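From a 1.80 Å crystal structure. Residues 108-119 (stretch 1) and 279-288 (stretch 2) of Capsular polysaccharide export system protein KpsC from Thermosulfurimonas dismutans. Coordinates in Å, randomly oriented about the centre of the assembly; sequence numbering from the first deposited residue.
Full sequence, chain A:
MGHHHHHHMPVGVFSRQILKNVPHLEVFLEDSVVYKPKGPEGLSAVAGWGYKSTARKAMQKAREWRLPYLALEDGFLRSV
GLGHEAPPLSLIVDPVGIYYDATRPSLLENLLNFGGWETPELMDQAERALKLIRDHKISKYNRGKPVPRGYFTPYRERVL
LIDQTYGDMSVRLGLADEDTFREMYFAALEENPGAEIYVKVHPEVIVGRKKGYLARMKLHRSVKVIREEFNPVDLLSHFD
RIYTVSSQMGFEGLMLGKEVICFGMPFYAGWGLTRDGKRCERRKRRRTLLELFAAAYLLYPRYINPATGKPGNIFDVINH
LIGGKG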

ATOM      1  N   LEU A 108       4.602   7.672  -8.279  1.00 24.87           N
ATOM      2  CA  LEU A 108       5.640   7.022  -7.486  1.00 23.68           C
ATOM      3  C   LEU A 108       6.696   6.389  -8.383  1.00 25.15           C
ATOM      4  O   LEU A 108       7.900   6.549  -8.150  1.00 23.14           O
ATOM      5  CB  LEU A 108       5.016   5.976  -6.561  1.00 27.95           C
ATOM      6  CG  LEU A 108       5.996   5.159  -5.713  1.00 24.50           C
ATOM      7  CD1 LEU A 108       6.905   6.062  -4.892  1.00 27.68           C
ATOM      8  CD2 LEU A 108       5.246   4.202  -4.802  1.00 25.88           C
ATOM      9  N   GLU A 109       6.264   5.665  -9.418  1.00 24.19           N
ATOM     10  CA  GLU A 109       7.224   5.051 -10.329  1.00 23.04           C
ATOM     11  C   GLU A 109       8.096   6.109 -10.990  1.00 22.21           C
ATOM     12  O   GLU A 109       9.296   5.896 -11.195  1.00 24.36           O
ATOM     13  CB  GLU A 109       6.498   4.223 -11.388  1.00 23.56           C
ATOM     14  CG  GLU A 109       7.431   3.359 -12.225  1.00 24.63           C
ATOM     15  CD  GLU A 109       6.726   2.687 -13.385  1.00 27.24           C
ATOM     16  OE1 GLU A 109       6.406   1.486 -13.274  1.00 27.32           O
ATOM     17  OE2 GLU A 109       6.488   3.364 -14.407  1.00 28.46           O
ATOM     18  N   ASN A 110       7.510   7.259 -11.330  1.00 22.54           N
ATOM     19  CA  ASN A 110       8.291   8.336 -11.929  1.00 25.33           C
ATOM     20  C   ASN A 110       9.326   8.873 -10.947  1.00 27.21           C
ATOM     21  O   ASN A 110      10.477   9.123 -11.323  1.00 26.61           O
ATOM     22  CB  ASN A 110       7.365   9.458 -12.404  1.00 28.88           C
ATOM     23  CG  ASN A 110       6.602   9.097 -13.668  1.00 25.88           C
ATOM     24  OD1 ASN A 110       6.937   8.136 -14.364  1.00 29.78           O
ATOM     25  ND2 ASN A 110       5.579   9.887 -13.983  1.00 28.46           N
ATOM     26  N   LEU A 111       8.936   9.057  -9.682  1.00 26.04           N
ATOM     27  CA  LEU A 111       9.898   9.493  -8.673  1.00 27.94           C
ATOM     28  C   LEU A 111      11.064   8.520  -8.572  1.00 24.91           C
ATOM     29  O   LEU A 111      12.227   8.935  -8.488  1.00 26.94           O
ATOM     30  CB  LEU A 111       9.210   9.635  -7.314  1.00 29.92           C
ATOM     31  CG  LEU A 111       8.283  10.837  -7.133  1.00 33.61           C
ATOM     32  CD1 LEU A 111       7.506  10.710  -5.834  1.00 40.22           C
ATOM     33  CD2 LEU A 111       9.075  12.135  -7.148  1.00 35.93           C
ATOM     34  N   LEU A 112      10.774   7.219  -8.591  1.00 25.33           N
ATOM     35  CA  LEU A 112      11.826   6.221  -8.444  1.00 25.99           C
ATOM     36  C   LEU A 112      12.687   6.123  -9.695  1.00 28.33           C
ATOM     37  O   LEU A 112      13.895   5.881  -9.594  1.00 25.84           O
ATOM     38  CB  LEU A 112      11.204   4.865  -8.113  1.00 24.25           C
ATOM     39  CG  LEU A 112      10.500   4.791  -6.753  1.00 27.36           C
ATOM     40  CD1 LEU A 112       9.619   3.554  -6.645  1.00 29.95           C
ATOM     41  CD2 LEU A 112      11.517   4.810  -5.622  1.00 27.28           C
ATOM     42  N   ASN A 113      12.093   6.313 -10.876  1.00 26.52           N
ATOM     43  CA  ASN A 113      12.849   6.148 -12.114  1.00 29.06           C
ATOM     44  C   ASN A 113      13.805   7.311 -12.351  1.00 33.67           C
ATOM     45  O   ASN A 113      14.967   7.099 -12.717  1.00 29.49           O
ATOM     46  CB  ASN A 113      11.891   6.001 -13.302  1.00 27.18           C
ATOM     47  CG  ASN A 113      11.789   4.568 -13.803  1.00 30.16           C
ATOM     48  OD1 ASN A 113      12.735   3.789 -13.694  1.00 30.21           O
ATOM     49  ND2 ASN A 113      10.638   4.221 -14.367  1.00 29.19           N
ATOM     50  N   PHE A 114      13.342   8.544 -12.147  1.00 27.00           N
ATOM     51  CA  PHE A 114      14.051   9.716 -12.640  1.00 27.58           C
ATOM     52  C   PHE A 114      14.521  10.680 -11.558  1.00 28.33           C
ATOM     53  O   PHE A 114      15.198  11.663 -11.884  1.00 26.79           O
ATOM     54  CB  PHE A 114      13.159  10.479 -13.624  1.00 34.18           C
ATOM     55  CG  PHE A 114      12.479   9.599 -14.638  1.00 36.72           C
ATOM     56  CD1 PHE A 114      13.208   8.969 -15.633  1.00 39.02           C
ATOM     57  CD2 PHE A 114      11.106   9.412 -14.597  1.00 33.85           C
ATOM     58  CE1 PHE A 114      12.581   8.163 -16.565  1.00 38.56           C
ATOM     59  CE2 PHE A 114      10.476   8.606 -15.530  1.00 27.10           C
ATOM     60  CZ  PHE A 114      11.214   7.981 -16.513  1.00 28.56           C
ATOM     61  N   GLY A 115      14.174  10.451 -10.293  1.00 29.38           N
ATOM     62  CA  GLY A 115      14.724  11.273  -9.231  1.00 36.63           C
ATOM     63  C   GLY A 115      14.121  12.668  -9.183  1.00 30.61           C
ATOM     64  O   GLY A 115      12.937  12.882  -9.461  1.00 28.52           O
ATOM     65  N   GLY A 116      14.960  13.634  -8.820  1.00 30.85           N
ATOM     66  CA  GLY A 116      14.522  14.992  -8.580  1.00 25.11           C
ATOM     67  C   GLY A 116      14.284  15.335  -7.126  1.00 30.41           C
ATOM     68  O   GLY A 116      13.778  16.428  -6.843  1.00 28.81           O
ATOM     69  N   TRP A 117      14.649  14.450  -6.197  1.00 29.62           N
ATOM     70  CA  TRP A 117      14.273  14.600  -4.798  1.00 26.18           C
ATOM     71  C   TRP A 117      15.318  14.116  -3.803  1.00 25.13           C
ATOM     72  O   TRP A 117      15.134  14.350  -2.605  1.00 28.41           O
ATOM     73  CB  TRP A 117      12.966  13.838  -4.533  1.00 30.16           C
ATOM     74  CG  TRP A 117      13.017  12.415  -5.006  1.00 30.20           C
ATOM     75  CD1 TRP A 117      12.629  11.941  -6.226  1.00 28.23           C
ATOM     76  CD2 TRP A 117      13.496  11.282  -4.271  1.00 25.62           C
ATOM     77  NE1 TRP A 117      12.835  10.584  -6.295  1.00 29.24           N
ATOM     78  CE2 TRP A 117      13.365  10.155  -5.106  1.00 32.95           C
ATOM     79  CE3 TRP A 117      14.021  11.112  -2.988  1.00 29.06           C
ATOM     80  CZ2 TRP A 117      13.739   8.876  -4.700  1.00 27.30           C
ATOM     81  CZ3 TRP A 117      14.391   9.839  -2.583  1.00 30.99           C
ATOM     82  CH2 TRP A 117      14.249   8.739  -3.437  1.00 30.64           C
ATOM     83  N   GLU A 118      16.389  13.454  -4.233  1.00 25.48           N
ATOM     84  CA  GLU A 118      17.350  12.851  -3.309  1.00 29.04           C
ATOM     85  C   GLU A 118      18.289  13.932  -2.791  1.00 32.39           C
ATOM     86  O   GLU A 118      19.188  14.387  -3.504  1.00 44.31           O
ATOM     87  CB  GLU A 118      18.131  11.734  -3.991  1.00 28.31           C
ATOM     88  CG  GLU A 118      17.270  10.704  -4.702  1.00 32.05           C
ATOM     89  CD  GLU A 118      17.057  11.028  -6.166  1.00 35.19           C
ATOM     90  OE1 GLU A 118      16.927  12.226  -6.502  1.00 31.24           O
ATOM     91  OE2 GLU A 118      17.029  10.084  -6.985  1.00 35.40           O
ATOM     92  N   THR A 119      18.088  14.342  -1.544  1.00 27.13           N
ATOM     93  CA  THR A 119      18.960  15.300  -0.891  1.00 32.22           C
ATOM     94  C   THR A 119      19.436  14.738   0.438  1.00 33.58           C
ATOM     95  O   THR A 119      18.753  13.909   1.047  1.00 30.46           O
ATOM     96  CB  THR A 119      18.245  16.634  -0.639  1.00 38.20           C
ATOM     97  OG1 THR A 119      17.203  16.446   0.326  1.00 36.34           O
ATOM     98  CG2 THR A 119      17.647  17.161  -1.919  1.00 34.55           C
TER
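Stretch 2 279-288: RCERRKRRRT

Stretch 2 has no regular helix or strand. It runs as an irregular chain past the last turns of the helix that ends at Phe114: Arg282 and Arg283 meet Glu109, Asn113 lies against Arg282 and Lys284, and Arg287 meets Leu112 and Glu118. The backbones come nearest at Asn113 and Arg285, whose CA atoms are 5.3 Å apart. Together the two stretches bury 515 Å², much of it under arginine side chains.

A type I turn from Cys280 to Arg283, closed by Arg283 N to Cys280 O at 3.0 Å, brings two consecutive arginines to one carboxylate. Glu109, with chi1 and chi2 both t and its CA-to-CB bond pointing toward stretch 2, has both oxygens satisfied. Its OE2 accepts from Arg282 NE at 2.6 Å and 174°. Its OE1 accepts from Arg283 NE at 2.8 Å and 176°, and also from Arg282 NH2 at 3.0 Å, where 145° marks a more bent bond. Both oxygens lie near the plane of the guanidinium they meet, as these salt bridges with directed N-H groups require.

Asn113 reads the backbone of stretch 2 through both ends of its amide. ND2 donates to Arg282 O at 2.9 Å, and OD1 accepts from Lys284 N at 3.1 Å with a nearly straight angle of 170°. Its CA-to-CB bond points away from stretch 2, yet chi1 of -105°, between wells, accompanies an amide that comes back within reach.

At the helix end, Leu112 O has no i+4 amide partner: the chain leaves helical phi/psi at Gly115, where phi is positive (74°), and Gly116 N lies 7.9 Å from Leu112 O, making instead a weak bond to Glu118 OE1 at 3.4 Å. Arg287 supplies the missing donors: NE reaches Leu112 O at 2.8 Å and 152°, NH2 reaches the same Leu112 O at 3.0 Å and 137°. Leu111 O is already used by Gly115 N at 3.1 Å and by Trp117 NE1 at 2.8 Å and 178°.

The outer edge of the Arg287 guanidinium faces Glu118, whose OE2 takes NH1 and NH2 of Arg287, each at 2.8 Å and 144°. Trp117 CZ2 lies over one face of this group, 3.9 Å from Arg287 CZ. Arg285 NH1 also approaches Glu118 OE2, at 3.4 Å, but the oxygen sits over the guanidinium face, so this salt bridge is purely electrostatic. The other carboxylate oxygen, Glu118 OE1, turns to its own loop and accepts from Trp117 N at 3.2 Å and 158°.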

ATOM      1  N   ARG A 279       8.286  -9.170 -14.776  1.00 37.84           N
ATOM      2  CA  ARG A 279       9.206  -8.199 -15.343  1.00 37.24           C
ATOM      3  C   ARG A 279       8.461  -6.901 -15.615  1.00 34.57           C
ATOM      4  O   ARG A 279       7.275  -6.908 -15.963  1.00 36.19           O
ATOM      5  CB  ARG A 279       9.839  -8.716 -16.648  1.00 44.10           C
ATOM      6  CG  ARG A 279      10.256 -10.189 -16.630  1.00 53.18           C
ATOM      7  CD  ARG A 279      11.757 -10.363 -16.474  1.00 61.41           C
ATOM      8  NE  ARG A 279      12.257  -9.854 -15.199  1.00 65.87           N
ATOM      9  CZ  ARG A 279      12.220 -10.526 -14.051  1.00 71.61           C
ATOM     10  NH1 ARG A 279      11.695 -11.745 -13.999  1.00 70.31           N
ATOM     11  NH2 ARG A 279      12.706  -9.976 -12.947  1.00 67.93           N
ATOM     12  N   CYS A 280       9.161  -5.781 -15.441  1.00 34.32           N
ATOM     13  CA  CYS A 280       8.620  -4.458 -15.761  1.00 32.22           C
ATOM     14  C   CYS A 280       9.764  -3.654 -16.374  1.00 33.99           C
ATOM     15  O   CYS A 280      10.525  -2.993 -15.664  1.00 29.07           O
ATOM     16  CB  CYS A 280       8.038  -3.774 -14.531  1.00 36.82           C
ATOM     17  SG  CYS A 280       7.155  -2.241 -14.904  1.00 34.09           S
ATOM     18  N   GLU A 281       9.877  -3.719 -17.703  1.00 34.44           N
ATOM     19  CA  GLU A 281      10.980  -3.064 -18.396  1.00 39.71           C
ATOM     20  C   GLU A 281      10.977  -1.554 -18.194  1.00 38.08           C
ATOM     21  O   GLU A 281      12.033  -0.923 -18.310  1.00 33.16           O
ATOM     22  CB  GLU A 281      10.923  -3.379 -19.892  1.00 50.88           C
ATOM     23  CG  GLU A 281      10.763  -4.857 -20.221  1.00 58.21           C
ATOM     24  CD  GLU A 281      11.791  -5.731 -19.528  1.00 69.27           C
ATOM     25  OE1 GLU A 281      11.483  -6.911 -19.260  1.00 64.80           O
ATOM     26  OE2 GLU A 281      12.903  -5.238 -19.251  1.00 74.00           O
ATOM     27  N   ARG A 282       9.819  -0.963 -17.902  1.00 29.16           N
ATOM     28  CA  ARG A 282       9.740   0.478 -17.703  1.00 31.70           C
ATOM     29  C   ARG A 282      10.479   0.929 -16.450  1.00 28.45           C
ATOM     30  O   ARG A 282      10.851   2.104 -16.353  1.00 33.15           O
ATOM     31  CB  ARG A 282       8.274   0.902 -17.629  1.00 32.20           C
ATOM     32  CG  ARG A 282       8.029   2.371 -17.903  1.00 30.07           C
ATOM     33  CD  ARG A 282       6.548   2.703 -17.824  1.00 37.89           C
ATOM     34  NE  ARG A 282       5.930   2.106 -16.642  1.00 29.68           N
ATOM     35  CZ  ARG A 282       5.147   1.029 -16.647  1.00 31.50           C
ATOM     36  NH1 ARG A 282       4.839   0.404 -17.778  1.00 30.73           N
ATOM     37  NH2 ARG A 282       4.660   0.574 -15.502  1.00 28.98           N
ATOM     38  N   ARG A 283      10.701   0.028 -15.496  1.00 28.32           N
ATOM     39  CA  ARG A 283      11.431   0.344 -14.271  1.00 27.10           C
ATOM     40  C   ARG A 283      12.898  -0.009 -14.486  1.00 30.08           C
ATOM     41  O   ARG A 283      13.258  -1.190 -14.557  1.00 32.67           O
ATOM     42  CB  ARG A 283      10.837  -0.409 -13.084  1.00 28.74           C
ATOM     43  CG  ARG A 283       9.400  -0.017 -12.799  1.00 29.36           C
ATOM     44  CD  ARG A 283       8.783  -0.815 -11.660  1.00 24.69           C
ATOM     45  NE  ARG A 283       7.370  -0.481 -11.510  1.00 22.01           N
ATOM     46  CZ  ARG A 283       6.547  -1.038 -10.626  1.00 25.97           C
ATOM     47  NH1 ARG A 283       6.986  -1.971  -9.788  1.00 28.18           N
ATOM     48  NH2 ARG A 283       5.277  -0.661 -10.585  1.00 28.83           N
ATOM     49  N   LYS A 284      13.742   1.012 -14.598  1.00 31.04           N
ATOM     50  CA  LYS A 284      15.139   0.835 -14.975  1.00 35.30           C
ATOM     51  C   LYS A 284      16.120   1.181 -13.866  1.00 37.23           C
ATOM     52  O   LYS A 284      17.127   0.488 -13.706  1.00 59.71           O
ATOM     53  CB  LYS A 284      15.452   1.687 -16.209  1.00 41.75           C
ATOM     54  CG  LYS A 284      14.531   1.402 -17.386  1.00 46.67           C
ATOM     55  CD  LYS A 284      15.106   1.917 -18.694  1.00 51.40           C
ATOM     56  CE  LYS A 284      14.327   1.379 -19.886  1.00 59.00           C
ATOM     57  NZ  LYS A 284      12.908   1.829 -19.889  1.00 57.34           N
ATOM     58  N   ARG A 285      15.853   2.228 -13.093  1.00 42.48           N
ATOM     59  CA  ARG A 285      16.786   2.673 -12.069  1.00 36.97           C
ATOM     60  C   ARG A 285      16.742   1.744 -10.863  1.00 38.16           C
ATOM     61  O   ARG A 285      15.666   1.433 -10.346  1.00 39.01           O
ATOM     62  CB  ARG A 285      16.462   4.102 -11.641  1.00 38.09           C
ATOM     63  CG  ARG A 285      17.432   4.669 -10.622  1.00 40.12           C
ATOM     64  CD  ARG A 285      17.583   6.167 -10.787  1.00 52.87           C
ATOM     65  NE  ARG A 285      18.477   6.736  -9.784  1.00 54.42           N
ATOM     66  CZ  ARG A 285      18.676   8.037  -9.609  1.00 57.68           C
ATOM     67  NH1 ARG A 285      19.511   8.455  -8.667  1.00 61.34           N
ATOM     68  NH2 ARG A 285      18.042   8.921 -10.368  1.00 60.34           N
ATOM     69  N   ARG A 286      17.916   1.300 -10.420  1.00 34.10           N
ATOM     70  CA  ARG A 286      18.021   0.522  -9.196  1.00 34.29           C
ATOM     71  C   ARG A 286      17.950   1.456  -7.996  1.00 32.76           C
ATOM     72  O   ARG A 286      18.521   2.551  -8.010  1.00 32.73           O
ATOM     73  CB  ARG A 286      19.330  -0.268  -9.166  1.00 42.76           C
ATOM     74  CG  ARG A 286      19.673  -1.005 -10.457  1.00 49.20           C
ATOM     75  CD  ARG A 286      18.680  -2.112 -10.768  1.00 57.18           C
ATOM     76  NE  ARG A 286      17.387  -1.592 -11.202  1.00 58.13           N
ATOM     77  CZ  ARG A 286      16.290  -2.329 -11.342  1.00 49.63           C
ATOM     78  NH1 ARG A 286      16.317  -3.629 -11.078  1.00 52.56           N
ATOM     79  NH2 ARG A 286      15.159  -1.762 -11.742  1.00 48.56           N
ATOM     80  N   ARG A 287      17.246   1.020  -6.954  1.00 30.20           N
ATOM     81  CA  ARG A 287      17.038   1.838  -5.769  1.00 32.27           C
ATOM     82  C   ARG A 287      17.390   1.053  -4.515  1.00 32.93           C
ATOM     83  O   ARG A 287      17.186  -0.162  -4.439  1.00 31.32           O
ATOM     84  CB  ARG A 287      15.586   2.328  -5.673  1.00 31.47           C
ATOM     85  CG  ARG A 287      15.213   3.385  -6.695  1.00 27.89           C
ATOM     86  CD  ARG A 287      15.997   4.667  -6.474  1.00 32.67           C
ATOM     87  NE  ARG A 287      15.519   5.765  -7.308  1.00 30.18           N
ATOM     88  CZ  ARG A 287      15.992   7.006  -7.248  1.00 33.07           C
ATOM     89  NH1 ARG A 287      16.956   7.315  -6.391  1.00 32.98           N
ATOM     90  NH2 ARG A 287      15.498   7.943  -8.045  1.00 37.92           N
ATOM     91  N   THR A 288      17.931   1.767  -3.532  1.00 29.93           N
ATOM     92  CA  THR A 288      18.132   1.208  -2.207  1.00 34.36           C
ATOM     93  C   THR A 288      16.815   1.202  -1.440  1.00 27.96           C
ATOM     94  O   THR A 288      15.855   1.893  -1.794  1.00 26.64           O
ATOM     95  CB  THR A 288      19.166   2.016  -1.421  1.00 33.07           C
ATOM     96  OG1 THR A 288      18.636   3.315  -1.131  1.00 29.64           O
ATOM     97  CG2 THR A 288      20.464   2.160  -2.210  1.00 40.58           C
TER